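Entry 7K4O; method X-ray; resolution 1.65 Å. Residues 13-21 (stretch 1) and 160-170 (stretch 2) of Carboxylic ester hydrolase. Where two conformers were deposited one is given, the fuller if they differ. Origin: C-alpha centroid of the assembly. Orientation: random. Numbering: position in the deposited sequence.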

ATOM      1  N   SER A  13     -12.810  20.169 -28.202  1.00 25.67           N
ATOM      2  CA  SER A  13     -13.109  21.600 -28.006  0.75 26.76           C
ATOM      3  C   SER A  13     -13.537  21.865 -26.561  1.00 25.71           C
ATOM      4  O   SER A  13     -13.057  22.860 -25.979  1.00 27.25           O
ATOM      5  CB  SER A  13     -14.140  22.047 -29.015  0.75 28.05           C
ATOM      6  OG  SER A  13     -13.510  22.104 -30.285  0.75 29.26           O
ATOM      7  N   ILE A  14     -14.412  21.018 -26.025  1.00 26.02           N
ATOM      8  CA  ILE A  14     -14.946  21.212 -24.640  1.00 25.23           C
ATOM      9  C   ILE A  14     -13.785  21.058 -23.645  1.00 25.40           C
ATOM     10  O   ILE A  14     -13.618  21.900 -22.737  1.00 25.56           O
ATOM     11  CB  ILE A  14     -16.098  20.250 -24.340  1.00 24.63           C
ATOM     12  CG1 ILE A  14     -17.334  20.645 -25.154  1.00 28.61           C
ATOM     13  CG2 ILE A  14     -16.354  20.177 -22.853  1.00 26.90           C
ATOM     14  CD1 ILE A  14     -18.033  21.910 -24.674  1.00 32.59           C
ATOM     15  N   VAL A  15     -12.964  20.046 -23.834  1.00 25.19           N
ATOM     16  CA  VAL A  15     -11.872  19.787 -22.844  1.00 24.83           C
ATOM     17  C   VAL A  15     -10.794  20.849 -22.978  1.00 25.57           C
ATOM     18  O   VAL A  15     -10.306  21.392 -21.949  1.00 23.62           O
ATOM     19  CB  VAL A  15     -11.328  18.369 -23.005  1.00 25.00           C
ATOM     20  CG1 VAL A  15     -10.043  18.191 -22.227  1.00 29.08           C
ATOM     21  CG2 VAL A  15     -12.354  17.371 -22.590  1.00 26.76           C
ATOM     22  N   LYS A  16     -10.413  21.236 -24.191  1.00 25.20           N
ATOM     23  CA  LYS A  16      -9.383  22.271 -24.342  1.00 24.73           C
ATOM     24  C   LYS A  16      -9.840  23.577 -23.692  1.00 27.82           C
ATOM     25  O   LYS A  16      -9.020  24.246 -23.024  1.00 26.68           O
ATOM     26  CB  LYS A  16      -9.099  22.533 -25.823  1.00 27.50           C
ATOM     27  CG  LYS A  16      -8.197  21.519 -26.475  1.00 29.97           C
ATOM     28  CD  LYS A  16      -8.026  21.782 -27.972  1.00 35.34           C
ATOM     29  CE  LYS A  16      -7.324  20.635 -28.666  1.00 40.38           C
ATOM     30  NZ  LYS A  16      -7.018  21.011 -30.071  1.00 49.25           N
ATOM     31  N   ALA A  17     -11.126  23.915 -23.801  1.00 24.66           N
ATOM     32  CA  ALA A  17     -11.644  25.179 -23.253  1.00 27.18           C
ATOM     33  C   ALA A  17     -11.671  25.089 -21.716  1.00 28.34           C
ATOM     34  O   ALA A  17     -11.631  26.154 -21.098  1.00 28.66           O
ATOM     35  CB  ALA A  17     -13.020  25.505 -23.806  1.00 28.79           C
ATOM     36  N   ALA A  18     -11.727  23.891 -21.121  1.00 23.64           N
ATOM     37  CA  ALA A  18     -11.823  23.740 -19.646  1.00 23.41           C
ATOM     38  C   ALA A  18     -10.429  23.585 -18.999  1.00 24.11           C
ATOM     39  O   ALA A  18     -10.312  23.628 -17.766  1.00 22.71           O
ATOM     40  CB  ALA A  18     -12.648  22.526 -19.343  1.00 23.98           C
ATOM     41  N   LEU A  19      -9.381  23.335 -19.781  1.00 24.96           N
ATOM     42  CA  LEU A  19      -8.057  23.166 -19.140  1.00 25.89           C
ATOM     43  C   LEU A  19      -7.687  24.458 -18.427  1.00 24.82           C
ATOM     44  O   LEU A  19      -7.944  25.558 -18.895  1.00 24.79           O
ATOM     45  CB  LEU A  19      -7.006  22.863 -20.201  1.00 27.16           C
ATOM     46  CG  LEU A  19      -6.983  21.448 -20.729  1.00 29.72           C
ATOM     47  CD1 LEU A  19      -6.063  21.447 -21.954  1.00 35.13           C
ATOM     48  CD2 LEU A  19      -6.543  20.464 -19.666  1.00 30.72           C
ATOM     49  N   PRO A  20      -6.994  24.379 -17.264  1.00 24.90           N
ATOM     50  CA  PRO A  20      -6.413  25.574 -16.694  1.00 26.11           C
ATOM     51  C   PRO A  20      -5.370  26.088 -17.681  1.00 26.86           C
ATOM     52  O   PRO A  20      -4.729  25.308 -18.399  1.00 29.75           O
ATOM     53  CB  PRO A  20      -5.802  25.090 -15.385  1.00 26.50           C
ATOM     54  CG  PRO A  20      -5.519  23.632 -15.639  1.00 26.86           C
ATOM     55  CD  PRO A  20      -6.608  23.147 -16.578  1.00 24.59           C
ATOM     56  N   PRO A  21      -5.111  27.392 -17.660  1.00 28.14           N
ATOM     57  CA  PRO A  21      -4.062  27.946 -18.502  1.00 33.52           C
ATOM     58  C   PRO A  21      -2.643  27.533 -18.077  1.00 34.63           C
ATOM     59  O   PRO A  21      -2.399  27.301 -16.903  1.00 33.42           O
ATOM     60  CB  PRO A  21      -4.216  29.463 -18.309  1.00 33.46           C
ATOM     61  CG  PRO A  21      -4.886  29.640 -16.963  1.00 35.87           C
ATOM     62  CD  PRO A  21      -5.706  28.377 -16.742  1.00 30.24           C
ATOM     63  N   LEU A 160      -3.820  19.369  -8.648  1.00 19.43           N
ATOM     64  CA  LEU A 160      -4.072  20.796  -8.970  1.00 20.56           C
ATOM     65  C   LEU A 160      -4.690  20.897 -10.359  1.00 21.89           C
ATOM     66  O   LEU A 160      -5.678  21.617 -10.531  1.00 21.62           O
ATOM     67  CB  LEU A 160      -2.777  21.580  -8.887  1.00 22.52           C
ATOM     68  CG  LEU A 160      -2.271  21.814  -7.474  1.00 21.88           C
ATOM     69  CD1 LEU A 160      -0.831  22.333  -7.486  1.00 23.55           C
ATOM     70  CD2 LEU A 160      -3.163  22.816  -6.768  1.00 25.46           C
ATOM     71  N   ILE A 161      -4.109  20.227 -11.348  1.00 19.53           N
ATOM     72  CA  ILE A 161      -4.595  20.332 -12.753  1.00 20.18           C
ATOM     73  C   ILE A 161      -5.974  19.663 -12.894  1.00 21.29           C
ATOM     74  O   ILE A 161      -6.887  20.276 -13.518  1.00 21.44           O
ATOM     75  CB  ILE A 161      -3.585  19.736 -13.732  1.00 20.51           C
ATOM     76  CG1 ILE A 161      -2.319  20.556 -13.731  1.00 21.79           C
ATOM     77  CG2 ILE A 161      -4.208  19.614 -15.103  1.00 23.01           C
ATOM     78  CD1 ILE A 161      -1.147  19.836 -14.390  1.00 23.60           C
ATOM     79  N   GLY A 162      -6.128  18.467 -12.370  1.00 19.87           N
ATOM     80  CA  GLY A 162      -7.361  17.677 -12.512  1.00 20.05           C
ATOM     81  C   GLY A 162      -8.545  18.338 -11.839  1.00 20.22           C
ATOM     82  O   GLY A 162      -9.634  18.395 -12.416  1.00 20.44           O
ATOM     83  N   LYS A 163      -8.337  18.878 -10.645  1.00 20.78           N
ATOM     84  CA  LYS A 163      -9.434  19.566  -9.924  1.00 21.97           C
ATOM     85  C   LYS A 163      -9.851  20.813 -10.713  1.00 21.15           C
ATOM     86  O   LYS A 163     -11.047  21.063 -10.797  1.00 21.67           O
ATOM     87  CB  LYS A 163      -9.063  19.873  -8.482  1.00 20.19           C
ATOM     88  CG  LYS A 163      -8.941  18.618  -7.633  1.00 20.99           C
ATOM     89  CD  LYS A 163      -8.233  18.831  -6.299  1.00 23.63           C
ATOM     90  CE  LYS A 163      -8.922  19.819  -5.402  1.00 24.21           C
ATOM     91  NZ  LYS A 163      -8.129  20.080  -4.170  1.00 24.75           N
ATOM     92  N   ALA A 164      -8.930  21.569 -11.260  1.00 20.20           N
ATOM     93  CA  ALA A 164      -9.267  22.781 -12.010  1.00 22.02           C
ATOM     94  C   ALA A 164     -10.041  22.384 -13.283  1.00 23.91           C
ATOM     95  O   ALA A 164     -11.038  23.053 -13.602  1.00 22.40           O
ATOM     96  CB  ALA A 164      -8.058  23.601 -12.343  1.00 25.24           C
ATOM     97  N   LEU A 165      -9.571  21.376 -14.017  1.00 21.50           N
ATOM     98  CA  LEU A 165     -10.254  20.903 -15.246  1.00 21.21           C
ATOM     99  C   LEU A 165     -11.692  20.476 -14.887  1.00 20.88           C
ATOM    100  O   LEU A 165     -12.644  20.840 -15.619  1.00 21.83           O
ATOM    101  CB  LEU A 165      -9.493  19.732 -15.864  1.00 20.72           C
ATOM    102  CG  LEU A 165     -10.258  19.010 -16.978  1.00 23.77           C
ATOM    103  CD1 LEU A 165     -10.441  19.927 -18.158  1.00 28.41           C
ATOM    104  CD2 LEU A 165      -9.530  17.743 -17.388  1.00 25.55           C
ATOM    105  N   THR A 166     -11.854  19.728 -13.808  1.00 20.10           N
ATOM    106  CA  THR A 166     -13.162  19.158 -13.369  1.00 19.32           C
ATOM    107  C   THR A 166     -14.084  20.331 -13.043  1.00 21.76           C
ATOM    108  O   THR A 166     -15.236  20.333 -13.544  1.00 20.13           O
ATOM    109  CB  THR A 166     -12.981  18.276 -12.145  1.00 20.54           C
ATOM    110  OG1 THR A 166     -12.160  17.147 -12.477  1.00 20.26           O
ATOM    111  CG2 THR A 166     -14.305  17.797 -11.574  1.00 21.98           C
ATOM    112  N   ARG A 167     -13.629  21.329 -12.272  1.00 20.31           N
ATOM    113  CA  ARG A 167     -14.503  22.507 -11.979  0.53 20.40           C
ATOM    114  C   ARG A 167     -14.936  23.208 -13.262  1.00 21.52           C
ATOM    115  O   ARG A 167     -16.147  23.567 -13.392  1.00 22.20           O
ATOM    116  CB  ARG A 167     -13.808  23.547 -11.113  0.53 22.42           C
ATOM    117  CG  ARG A 167     -13.687  23.129  -9.670  0.53 22.82           C
ATOM    118  CD  ARG A 167     -13.061  24.325  -8.935  0.53 22.21           C
ATOM    119  NE  ARG A 167     -13.260  24.050  -7.531  0.53 22.27           N
ATOM    120  CZ  ARG A 167     -14.391  24.285  -6.869  0.53 22.01           C
ATOM    121  NH1 ARG A 167     -14.470  23.939  -5.596  0.53 24.17           N
ATOM    122  NH2 ARG A 167     -15.423  24.832  -7.487  0.53 20.70           N
ATOM    123  N   ASN A 168     -14.019  23.387 -14.190  1.00 19.99           N
ATOM    124  CA  ASN A 168     -14.326  24.141 -15.428  1.00 22.76           C
ATOM    125  C   ASN A 168     -15.272  23.332 -16.315  1.00 22.90           C
ATOM    126  O   ASN A 168     -16.252  23.910 -16.841  1.00 23.81           O
ATOM    127  CB  ASN A 168     -13.074  24.535 -16.175  1.00 22.70           C
ATOM    128  CG  ASN A 168     -12.193  25.523 -15.436  1.00 29.38           C
ATOM    129  OD1 ASN A 168     -12.705  26.278 -14.613  1.00 33.16           O
ATOM    130  ND2 ASN A 168     -10.889  25.521 -15.723  1.00 27.26           N
ATOM    131  N   VAL A 169     -15.028  22.044 -16.501  1.00 22.35           N
ATOM    132  CA  VAL A 169     -15.713  21.267 -17.553  1.00 22.43           C
ATOM    133  C   VAL A 169     -17.164  21.022 -17.161  1.00 26.02           C
ATOM    134  O   VAL A 169     -18.018  21.024 -18.066  1.00 24.22           O
ATOM    135  CB  VAL A 169     -14.921  20.005 -17.921  1.00 25.33           C
ATOM    136  CG1 VAL A 169     -15.208  18.914 -16.960  1.00 23.39           C
ATOM    137  CG2 VAL A 169     -15.210  19.602 -19.368  1.00 28.31           C
ATOM    138  N   TYR A 170     -17.482  20.953 -15.867  1.00 21.02           N
ATOM    139  CA  TYR A 170     -18.859  20.706 -15.394  1.00 21.48           C
ATOM    140  C   TYR A 170     -19.542  22.032 -15.033  1.00 23.09           C
ATOM    141  O   TYR A 170     -20.684  21.971 -14.557  1.00 24.28           O
ATOM    142  CB  TYR A 170     -18.869  19.736 -14.239  1.00 21.86           C
ATOM    143  CG  TYR A 170     -18.465  18.324 -14.649  1.00 21.67           C
ATOM    144  CD1 TYR A 170     -19.271  17.549 -15.482  1.00 21.03           C
ATOM    145  CD2 TYR A 170     -17.269  17.769 -14.228  1.00 20.28           C
ATOM    146  CE1 TYR A 170     -18.929  16.257 -15.849  1.00 20.77           C
ATOM    147  CE2 TYR A 170     -16.933  16.482 -14.555  1.00 20.70           C
ATOM    148  CZ  TYR A 170     -17.704  15.746 -15.443  1.00 22.01           C
ATOM    149  OH  TYR A 170     -17.356  14.455 -15.709  1.00 22.00           O
TER

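Residues 13-18 finish a helix that begins earlier in the chain, and residues 160-169 belong to a second; their N-to-C directions differ by 120° and their axes approach to 9.0 Å. At Leu 19 (phi/psi -62/145) the first stretch leaves helical geometry and continues, extended, through Pro 20 and Pro 21. The backbones come nearest at this exit, with CA of Ala 18 4.9 Å from CA of Asn 168 and CA of Leu 19 5.0 Å from CA of Leu 165.

One hydrogen bond crosses the contact: ND2 of Asn 168 donates to O of Ala 18 at 2.8 Å, with a nearly straight N-H...O angle of 165°. This carbonyl lies at the end of its helix, and the amide of Asn 168, whose CB points toward the first stretch (chi1 m), supplies it with a donor.

The side chains otherwise meet through apolar contacts. Ala 18, buried, points its CB at the second helix, 3.6 Å from CD1 of Leu 165 and 3.7 Å from CB of Val 169; its single methyl suits the place where the two backbones run closest. The CA-to-CB bond of Leu 165 points sideways to the first stretch, but with chi1 t and chi2 p its end comes nearer, and CD1 also lies 4.4 Å from CG1 of Val 15 and 4.2 Å from CD2 of Leu 19. The CA-to-CB bond of Leu 19 points away from the second helix, yet CD2 comes near enough to touch. Toward the N-terminal side of Ala 18, CG2 of Ile 14 meets CG2 of Val 169 at 3.7 Å, joining two branched side chains. Beyond the helix end, buried Pro 20 packs its ring against the second helix, CB 4.1 Å from CB of Ala 164 and CG 4.3 Å from CG2 of Ile 161; the small Ala 164 presents only a methyl to the ring. The contact buries 401 Å², both sides summed.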